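Local coordinates for methyltransferase (Pectobacterium atrosepticum SCRI1043, PDB 2P7I), which probably transfers methyl groups from S-adenosylmethionine to a substrate not yet identified, as a member of the type 12 methyltransferase family, at residues V112-K124 / H171-D185. Residues are numbered along the deposited sequence; the frame is centred on the assembly and turned at random.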
ATOM      1  N   VAL B 112      12.114 -22.233   5.062  1.00 27.99           N
ATOM      2  CA  VAL B 112      13.383 -22.945   5.042  1.00 25.20           C
ATOM      3  C   VAL B 112      14.484 -22.105   4.338  1.00 24.45           C
ATOM      4  O   VAL B 112      15.629 -22.095   4.804  1.00 26.43           O
ATOM      5  CB  VAL B 112      13.233 -24.300   4.292  1.00 27.56           C
ATOM      6  CG1 VAL B 112      14.598 -24.954   4.025  1.00 26.95           C
ATOM      7  CG2 VAL B 112      12.239 -25.238   5.015  1.00 27.88           C
ATOM      8  N   LEU B 113      14.148 -21.399   3.239  1.00 24.20           N
ATOM      9  CA  LEU B 113      15.182 -20.711   2.409  1.00 23.29           C
ATOM     10  C   LEU B 113      16.039 -19.691   3.189  1.00 26.96           C
ATOM     11  O   LEU B 113      17.244 -19.521   2.918  1.00 26.32           O
ATOM     12  CB  LEU B 113      14.576 -20.061   1.162  1.00 24.30           C
ATOM     13  CG  LEU B 113      15.598 -19.581   0.140  1.00 25.28           C
ATOM     14  CD1 LEU B 113      16.306 -20.766  -0.524  1.00 23.07           C
ATOM     15  CD2 LEU B 113      14.914 -18.609  -0.867  1.00 21.12           C
ATOM     16  N   GLU B 114      15.439 -19.093   4.225  1.00 27.91           N
ATOM     17  CA  GLU B 114      16.082 -18.070   5.066  1.00 26.67           C
ATOM     18  C   GLU B 114      17.154 -18.649   5.980  1.00 26.94           C
ATOM     19  O   GLU B 114      17.971 -17.925   6.542  1.00 28.96           O
ATOM     20  CB  GLU B 114      14.996 -17.282   5.849  1.00 26.59           C
ATOM     21  CG  GLU B 114      14.179 -18.053   6.874  1.00 29.32           C
ATOM     22  CD  GLU B 114      12.975 -18.809   6.307  1.00 32.21           C
ATOM     23  OE1 GLU B 114      12.854 -19.005   5.055  1.00 33.70           O
ATOM     24  OE2 GLU B 114      12.123 -19.164   7.150  1.00 36.79           O
ATOM     25  N   HIS B 115      17.137 -19.967   6.111  1.00 25.62           N
ATOM     26  CA  HIS B 115      18.125 -20.705   6.878  1.00 26.37           C
ATOM     27  C   HIS B 115      19.320 -21.176   6.040  1.00 27.82           C
ATOM     28  O   HIS B 115      20.271 -21.731   6.591  1.00 25.49           O
ATOM     29  CB  HIS B 115      17.489 -21.947   7.470  1.00 27.76           C
ATOM     30  CG  HIS B 115      16.569 -21.691   8.621  1.00 28.68           C
ATOM     31  ND1 HIS B 115      15.228 -21.416   8.470  1.00 35.83           N
ATOM     32  CD2 HIS B 115      16.785 -21.761   9.952  1.00 29.96           C
ATOM     33  CE1 HIS B 115      14.668 -21.276   9.664  1.00 28.89           C
ATOM     34  NE2 HIS B 115      15.593 -21.485  10.580  1.00 32.51           N
ATOM     35  N   ILE B 116      19.299 -20.956   4.735  1.00 25.68           N
ATOM     36  CA  ILE B 116      20.314 -21.519   3.827  1.00 26.33           C
ATOM     37  C   ILE B 116      21.431 -20.524   3.515  1.00 27.82           C
ATOM     38  O   ILE B 116      21.161 -19.390   3.077  1.00 27.62           O
ATOM     39  CB  ILE B 116      19.613 -21.979   2.504  1.00 26.69           C
ATOM     40  CG1 ILE B 116      18.513 -22.986   2.835  1.00 27.93           C
ATOM     41  CG2 ILE B 116      20.621 -22.629   1.488  1.00 22.56           C
ATOM     42  CD1 ILE B 116      19.073 -24.234   3.462  1.00 27.04           C
ATOM     43  N   ASP B 117      22.674 -20.942   3.674  1.00 30.20           N
ATOM     44  CA  ASP B 117      23.811 -20.077   3.326  1.00 32.29           C
ATOM     45  C   ASP B 117      23.873 -19.677   1.849  1.00 34.43           C
ATOM     46  O   ASP B 117      24.195 -18.532   1.555  1.00 33.25           O
ATOM     47  CB  ASP B 117      25.119 -20.717   3.737  1.00 34.48           C
ATOM     48  CG  ASP B 117      25.260 -20.865   5.245  1.00 36.32           C
ATOM     49  OD1 ASP B 117      24.749 -20.020   6.016  1.00 37.32           O
ATOM     50  OD2 ASP B 117      25.927 -21.832   5.649  1.00 45.32           O
ATOM     51  N   ASP B 118      23.575 -20.607   0.935  1.00 33.20           N
ATOM     52  CA  ASP B 118      23.547 -20.344  -0.506  1.00 29.56           C
ATOM     53  C   ASP B 118      22.157 -20.649  -1.070  1.00 25.84           C
ATOM     54  O   ASP B 118      21.919 -21.702  -1.643  1.00 26.81           O
ATOM     55  CB  ASP B 118      24.613 -21.198  -1.194  1.00 31.83           C
ATOM     56  CG  ASP B 118      24.865 -20.797  -2.631  1.00 31.95           C
ATOM     57  OD1 ASP B 118      24.071 -20.030  -3.220  1.00 31.41           O
ATOM     58  OD2 ASP B 118      25.873 -21.285  -3.186  1.00 37.86           O
ATOM     59  N   PRO B 119      21.217 -19.718  -0.900  1.00 26.76           N
ATOM     60  CA  PRO B 119      19.841 -19.957  -1.298  1.00 26.14           C
ATOM     61  C   PRO B 119      19.645 -20.118  -2.816  1.00 27.91           C
ATOM     62  O   PRO B 119      18.845 -20.935  -3.248  1.00 27.86           O
ATOM     63  CB  PRO B 119      19.113 -18.714  -0.792  1.00 25.33           C
ATOM     64  CG  PRO B 119      20.191 -17.653  -0.702  1.00 26.70           C
ATOM     65  CD  PRO B 119      21.403 -18.388  -0.300  1.00 27.31           C
ATOM     66  N   VAL B 120      20.381 -19.367  -3.621  1.00 28.06           N
ATOM     67  CA  VAL B 120      20.277 -19.528  -5.065  1.00 26.15           C
ATOM     68  C   VAL B 120      20.663 -20.965  -5.473  1.00 26.72           C
ATOM     69  O   VAL B 120      20.019 -21.559  -6.341  1.00 26.01           O
ATOM     70  CB  VAL B 120      21.109 -18.473  -5.839  1.00 25.97           C
ATOM     71  CG1 VAL B 120      21.040 -18.764  -7.349  1.00 24.69           C
ATOM     72  CG2 VAL B 120      20.575 -17.078  -5.513  1.00 28.69           C
ATOM     73  N   ALA B 121      21.646 -21.561  -4.817  1.00 26.82           N
ATOM     74  CA  ALA B 121      22.089 -22.889  -5.202  1.00 25.56           C
ATOM     75  C   ALA B 121      21.009 -23.955  -4.902  1.00 25.76           C
ATOM     76  O   ALA B 121      20.893 -24.947  -5.651  1.00 26.43           O
ATOM     77  CB  ALA B 121      23.462 -23.252  -4.536  1.00 25.00           C
ATOM     78  N   LEU B 122      20.236 -23.763  -3.830  1.00 24.80           N
ATOM     79  CA  LEU B 122      19.132 -24.655  -3.491  1.00 24.02           C
ATOM     80  C   LEU B 122      17.985 -24.507  -4.466  1.00 22.66           C
ATOM     81  O   LEU B 122      17.458 -25.505  -4.963  1.00 24.27           O
ATOM     82  CB  LEU B 122      18.650 -24.414  -2.041  1.00 21.58           C
ATOM     83  CG  LEU B 122      17.395 -25.198  -1.578  1.00 28.42           C
ATOM     84  CD1 LEU B 122      17.563 -26.731  -1.694  1.00 25.21           C
ATOM     85  CD2 LEU B 122      16.958 -24.867  -0.124  1.00 24.07           C
ATOM     86  N   LEU B 123      17.635 -23.270  -4.792  1.00 25.42           N
ATOM     87  CA  LEU B 123      16.540 -23.016  -5.711  1.00 24.21           C
ATOM     88  C   LEU B 123      16.905 -23.548  -7.107  1.00 26.30           C
ATOM     89  O   LEU B 123      16.046 -23.969  -7.870  1.00 25.01           O
ATOM     90  CB  LEU B 123      16.203 -21.523  -5.740  1.00 25.76           C
ATOM     91  CG  LEU B 123      15.642 -20.951  -4.442  1.00 27.78           C
ATOM     92  CD1 LEU B 123      15.565 -19.429  -4.565  1.00 25.53           C
ATOM     93  CD2 LEU B 123      14.302 -21.583  -4.102  1.00 25.14           C
ATOM     94  N   LYS B 124      18.192 -23.519  -7.427  1.00 21.87           N
ATOM     95  CA  LYS B 124      18.695 -24.016  -8.706  1.00 24.78           C
ATOM     96  C   LYS B 124      18.583 -25.554  -8.789  1.00 25.96           C
ATOM     97  O   LYS B 124      18.207 -26.093  -9.818  1.00 28.46           O
ATOM     98  CB  LYS B 124      20.120 -23.515  -8.951  1.00 24.64           C
ATOM     99  CG  LYS B 124      20.672 -23.909 -10.291  1.00 21.89           C
ATOM    100  CD  LYS B 124      22.115 -23.429 -10.573  1.00 25.20           C
ATOM    101  CE  LYS B 124      22.529 -23.739 -11.989  1.00 28.92           C
ATOM    102  NZ  LYS B 124      23.936 -23.290 -12.191  1.00 26.98           N
ATOM    103  N   HIS B 171      18.520 -18.802  15.735  1.00 33.16           N
ATOM    104  CA  HIS B 171      17.591 -19.823  15.282  1.00 34.62           C
ATOM    105  C   HIS B 171      17.953 -20.355  13.885  1.00 35.52           C
ATOM    106  O   HIS B 171      17.335 -21.312  13.418  1.00 37.48           O
ATOM    107  CB  HIS B 171      16.198 -19.213  15.315  1.00 35.72           C
ATOM    108  CG  HIS B 171      15.115 -20.095  14.786  1.00 47.96           C
ATOM    109  ND1 HIS B 171      14.577 -21.135  15.513  1.00 55.83           N
ATOM    110  CD2 HIS B 171      14.418 -20.046  13.625  1.00 56.07           C
ATOM    111  CE1 HIS B 171      13.618 -21.711  14.809  1.00 57.76           C
ATOM    112  NE2 HIS B 171      13.501 -21.069  13.658  1.00 61.13           N
ATOM    113  N   GLY B 172      18.925 -19.712  13.228  1.00 32.94           N
ATOM    114  CA  GLY B 172      19.492 -20.168  11.957  1.00 30.69           C
ATOM    115  C   GLY B 172      19.200 -19.284  10.759  1.00 29.09           C
ATOM    116  O   GLY B 172      19.611 -19.589   9.653  1.00 26.30           O
ATOM    117  N   HIS B 173      18.495 -18.183  10.959  1.00 27.32           N
ATOM    118  CA  HIS B 173      18.228 -17.272   9.845  1.00 26.19           C
ATOM    119  C   HIS B 173      19.497 -16.636   9.316  1.00 27.35           C
ATOM    120  O   HIS B 173      20.309 -16.150  10.085  1.00 28.68           O
ATOM    121  CB  HIS B 173      17.318 -16.161  10.337  1.00 25.96           C
ATOM    122  CG  HIS B 173      15.916 -16.606  10.541  1.00 28.73           C
ATOM    123  ND1 HIS B 173      14.855 -15.741  10.544  1.00 33.36           N
ATOM    124  CD2 HIS B 173      15.400 -17.840  10.750  1.00 38.26           C
ATOM    125  CE1 HIS B 173      13.739 -16.416  10.753  1.00 37.66           C
ATOM    126  NE2 HIS B 173      14.046 -17.692  10.888  1.00 35.69           N
ATOM    127  N   ARG B 174      19.640 -16.574   7.997  1.00 27.29           N
ATOM    128  CA  ARG B 174      20.767 -15.887   7.369  1.00 26.46           C
ATOM    129  C   ARG B 174      20.290 -14.691   6.538  1.00 29.10           C
ATOM    130  O   ARG B 174      21.108 -13.958   5.994  1.00 30.66           O
ATOM    131  CB  ARG B 174      21.575 -16.862   6.521  1.00 29.71           C
ATOM    132  CG  ARG B 174      22.230 -18.011   7.343  1.00 34.07           C
ATOM    133  CD  ARG B 174      23.215 -17.433   8.351  1.00 37.52           C
ATOM    134  NE  ARG B 174      23.770 -18.397   9.322  1.00 38.82           N
ATOM    135  CZ  ARG B 174      23.312 -18.608  10.560  1.00 38.85           C
ATOM    136  NH1 ARG B 174      22.249 -17.965  11.058  1.00 39.99           N
ATOM    137  NH2 ARG B 174      23.940 -19.501  11.323  1.00 41.70           N
ATOM    138  N   CYS B 175      18.976 -14.504   6.459  1.00 28.13           N
ATOM    139  CA  CYS B 175      18.363 -13.464   5.625  0.50 27.03           C
ATOM    140  C   CYS B 175      16.968 -13.203   6.165  1.00 28.68           C
ATOM    141  O   CYS B 175      16.359 -14.104   6.779  1.00 28.47           O
ATOM    142  CB  CYS B 175      18.299 -13.977   4.187  0.50 27.27           C
ATOM    143  SG  CYS B 175      17.619 -12.853   2.905  0.50 25.36           S
ATOM    144  N   THR B 176      16.433 -12.037   5.856  1.00 27.34           N
ATOM    145  CA  THR B 176      15.055 -11.772   6.116  1.00 22.16           C
ATOM    146  C   THR B 176      14.570 -11.252   4.796  1.00 23.27           C
ATOM    147  O   THR B 176      14.844 -10.086   4.443  1.00 25.25           O
ATOM    148  CB  THR B 176      14.869 -10.721   7.190  1.00 24.27           C
ATOM    149  OG1 THR B 176      15.589 -11.111   8.384  1.00 23.10           O
ATOM    150  CG2 THR B 176      13.358 -10.616   7.607  1.00 23.17           C
ATOM    151  N   TYR B 177      13.916 -12.131   4.051  1.00 22.49           N
ATOM    152  CA  TYR B 177      13.396 -11.785   2.738  1.00 22.75           C
ATOM    153  C   TYR B 177      12.245 -10.826   2.752  1.00 27.80           C
ATOM    154  O   TYR B 177      11.431 -10.795   3.645  1.00 25.47           O
ATOM    155  CB  TYR B 177      12.915 -13.039   2.016  1.00 23.45           C
ATOM    156  CG  TYR B 177      14.056 -13.914   1.473  1.00 27.34           C
ATOM    157  CD1 TYR B 177      14.782 -13.523   0.362  1.00 26.12           C
ATOM    158  CD2 TYR B 177      14.411 -15.104   2.100  1.00 28.99           C
ATOM    159  CE1 TYR B 177      15.814 -14.319  -0.148  1.00 24.02           C
ATOM    160  CE2 TYR B 177      15.430 -15.894   1.599  1.00 27.92           C
ATOM    161  CZ  TYR B 177      16.111 -15.508   0.476  1.00 28.70           C
ATOM    162  OH  TYR B 177      17.115 -16.276  -0.036  1.00 25.03           O
ATOM    163  N   ALA B 178      12.173 -10.077   1.679  1.00 24.42           N
ATOM    164  CA  ALA B 178      10.940  -9.354   1.274  1.00 23.82           C
ATOM    165  C   ALA B 178      10.667  -9.807  -0.168  1.00 22.56           C
ATOM    166  O   ALA B 178      11.473 -10.571  -0.765  1.00 25.41           O
ATOM    167  CB  ALA B 178      11.144  -7.821   1.365  1.00 24.81           C
ATOM    168  N   LEU B 179       9.582  -9.342  -0.755  1.00 25.84           N
ATOM    169  CA  LEU B 179       9.250  -9.764  -2.123  1.00 28.76           C
ATOM    170  C   LEU B 179      10.347  -9.434  -3.114  1.00 29.15           C
ATOM    171  O   LEU B 179      10.581 -10.179  -4.084  1.00 27.34           O
ATOM    172  CB  LEU B 179       7.905  -9.206  -2.533  1.00 28.98           C
ATOM    173  CG  LEU B 179       6.664  -9.918  -1.962  1.00 30.28           C
ATOM    174  CD1 LEU B 179       5.473  -9.005  -1.991  1.00 30.05           C
ATOM    175  CD2 LEU B 179       6.364 -11.167  -2.762  1.00 23.82           C
ATOM    176  N   ASP B 180      11.055  -8.335  -2.895  1.00 29.38           N
ATOM    177  CA  ASP B 180      12.088  -7.948  -3.836  1.00 26.36           C
ATOM    178  C   ASP B 180      13.274  -8.920  -3.860  1.00 25.08           C
ATOM    179  O   ASP B 180      13.724  -9.379  -4.954  1.00 26.67           O
ATOM    180  CB  ASP B 180      12.501  -6.454  -3.675  1.00 26.08           C
ATOM    181  CG  ASP B 180      13.277  -6.136  -2.384  1.00 33.46           C
ATOM    182  OD1 ASP B 180      12.888  -6.602  -1.292  1.00 31.19           O
ATOM    183  OD2 ASP B 180      14.247  -5.343  -2.451  1.00 28.21           O
ATOM    184  N   THR B 181      13.787  -9.270  -2.680  1.00 25.98           N
ATOM    185  CA  THR B 181      14.954 -10.095  -2.603  1.00 23.70           C
ATOM    186  C   THR B 181      14.606 -11.568  -2.826  1.00 24.95           C
ATOM    187  O   THR B 181      15.401 -12.337  -3.346  1.00 24.79           O
ATOM    188  CB  THR B 181      15.629  -9.928  -1.214  1.00 22.14           C
ATOM    189  OG1 THR B 181      14.632 -10.055  -0.184  1.00 25.28           O
ATOM    190  CG2 THR B 181      16.317  -8.534  -1.117  1.00 21.75           C
ATOM    191  N   LEU B 182      13.425 -11.980  -2.392  1.00 24.74           N
ATOM    192  CA  LEU B 182      12.955 -13.341  -2.682  1.00 25.31           C
ATOM    193  C   LEU B 182      12.794 -13.624  -4.197  1.00 25.71           C
ATOM    194  O   LEU B 182      13.306 -14.604  -4.685  1.00 24.14           O
ATOM    195  CB  LEU B 182      11.661 -13.635  -1.895  1.00 24.05           C
ATOM    196  CG  LEU B 182      11.205 -15.115  -1.860  1.00 25.59           C
ATOM    197  CD1 LEU B 182      12.278 -16.034  -1.261  1.00 25.10           C
ATOM    198  CD2 LEU B 182       9.841 -15.282  -1.070  1.00 25.38           C
ATOM    199  N   GLU B 183      12.129 -12.752  -4.942  1.00 24.71           N
ATOM    200  CA  GLU B 183      12.023 -12.908  -6.388  1.00 23.56           C
ATOM    201  C   GLU B 183      13.389 -12.829  -7.042  1.00 25.24           C
ATOM    202  O   GLU B 183      13.663 -13.570  -7.975  1.00 27.87           O
ATOM    203  CB  GLU B 183      11.021 -11.935  -7.013  1.00 25.58           C
ATOM    204  CG  GLU B 183      10.920 -12.152  -8.493  1.00 27.21           C
ATOM    205  CD  GLU B 183       9.692 -11.626  -9.133  1.00 31.07           C
ATOM    206  OE1 GLU B 183       8.806 -11.097  -8.435  1.00 29.43           O
ATOM    207  OE2 GLU B 183       9.592 -11.806 -10.357  1.00 29.97           O
ATOM    208  N   ARG B 184      14.269 -11.957  -6.532  1.00 25.91           N
ATOM    209  CA  ARG B 184      15.660 -11.909  -7.028  1.00 24.14           C
ATOM    210  C   ARG B 184      16.338 -13.262  -6.992  1.00 25.31           C
ATOM    211  O   ARG B 184      16.932 -13.710  -7.980  1.00 24.43           O
ATOM    212  CB  ARG B 184      16.520 -10.892  -6.230  1.00 24.93           C
ATOM    213  CG  ARG B 184      17.975 -10.830  -6.642  1.00 25.49           C
ATOM    214  CD  ARG B 184      18.830 -10.186  -5.600  1.00 25.40           C
ATOM    215  NE  ARG B 184      18.861 -11.009  -4.399  1.00 22.86           N
ATOM    216  CZ  ARG B 184      19.136 -10.567  -3.179  1.00 31.33           C
ATOM    217  NH1 ARG B 184      19.465  -9.308  -2.970  1.00 26.52           N
ATOM    218  NH2 ARG B 184      19.123 -11.416  -2.158  1.00 26.60           N
ATOM    219  N   ASP B 185      16.307 -13.893  -5.847  1.00 26.11           N
ATOM    220  CA  ASP B 185      17.010 -15.146  -5.695  1.00 23.29           C
ATOM    221  C   ASP B 185      16.359 -16.252  -6.544  1.00 25.58           C
ATOM    222  O   ASP B 185      17.061 -17.078  -7.127  1.00 25.67           O
ATOM    223  CB  ASP B 185      17.059 -15.545  -4.223  1.00 24.08           C
ATOM    224  CG  ASP B 185      18.068 -14.751  -3.417  1.00 31.46           C
ATOM    225  OD1 ASP B 185      18.794 -13.884  -3.976  1.00 28.97           O
ATOM    226  OD2 ASP B 185      18.202 -15.095  -2.213  1.00 28.45           O
TER
HETATM  227  O   HOH W   1      18.889 -17.232   2.674  1.00 39.88           O
HETATM  228  O   HOH W   2      12.233 -19.305   9.807  1.00 41.01           O
HETATM  229  O   HOH W   3      21.290 -21.621   9.198  1.00 42.35           O
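E114 and H115, in the 3-10 turn 113-115, meet the loop that leaves helix 166-171. A backbone bond joins them: R174 N donates to E114 O at 2.6 Å, nearly straight at 171°.

The E114 side chain can be followed outward. Its CB lies 3.6 Å from C175 O. CG sits between the backbone N and the carbonyl carbon and comes to rest over the H173 ring, 4.0 Å from the centroid and nearly over the ring centre, a CH-pi contact. The chain then bends at chi2, and OE2 accepts from a water that is also hydrogen-bonded to H173 NE2, so carboxylate and imidazole are joined indirectly.

H173 in turn directs its CD2 edge at one face of the H115 ring, an edge-to-face pair with planes at 81°. At the edge of the H115 ring NE2 gives H171 O a weak bond of 3.3 Å. G172, at positive phi in a Schellman motif, lets the chain pass close to this ring. A Tris molecule, probably from the crystallisation liquor, lies about 6 Å from the H115 side chain and may mark a pocket.

Further along, Y177 OH donates to the anti lone pair of D185 OD2 at 2.7 Å, while its oxygen packs against P119 CB (3.2 Å) and L113 CD2. L182 CD1 lies over one face of the Y177 ring; in one of its two conformers C175 SG lies over the opposite face. R184 grips D185 OD1 through NE and NH2, both from the same face of the carboxylate.

The segments 119-124 and 179-185 of helices 119-130 and 179-188 cross at -54°, axes 10.6 Å apart at closest approach, and strand 135-142 of the Rossmann-like sheet touches E114, Y177 and L182.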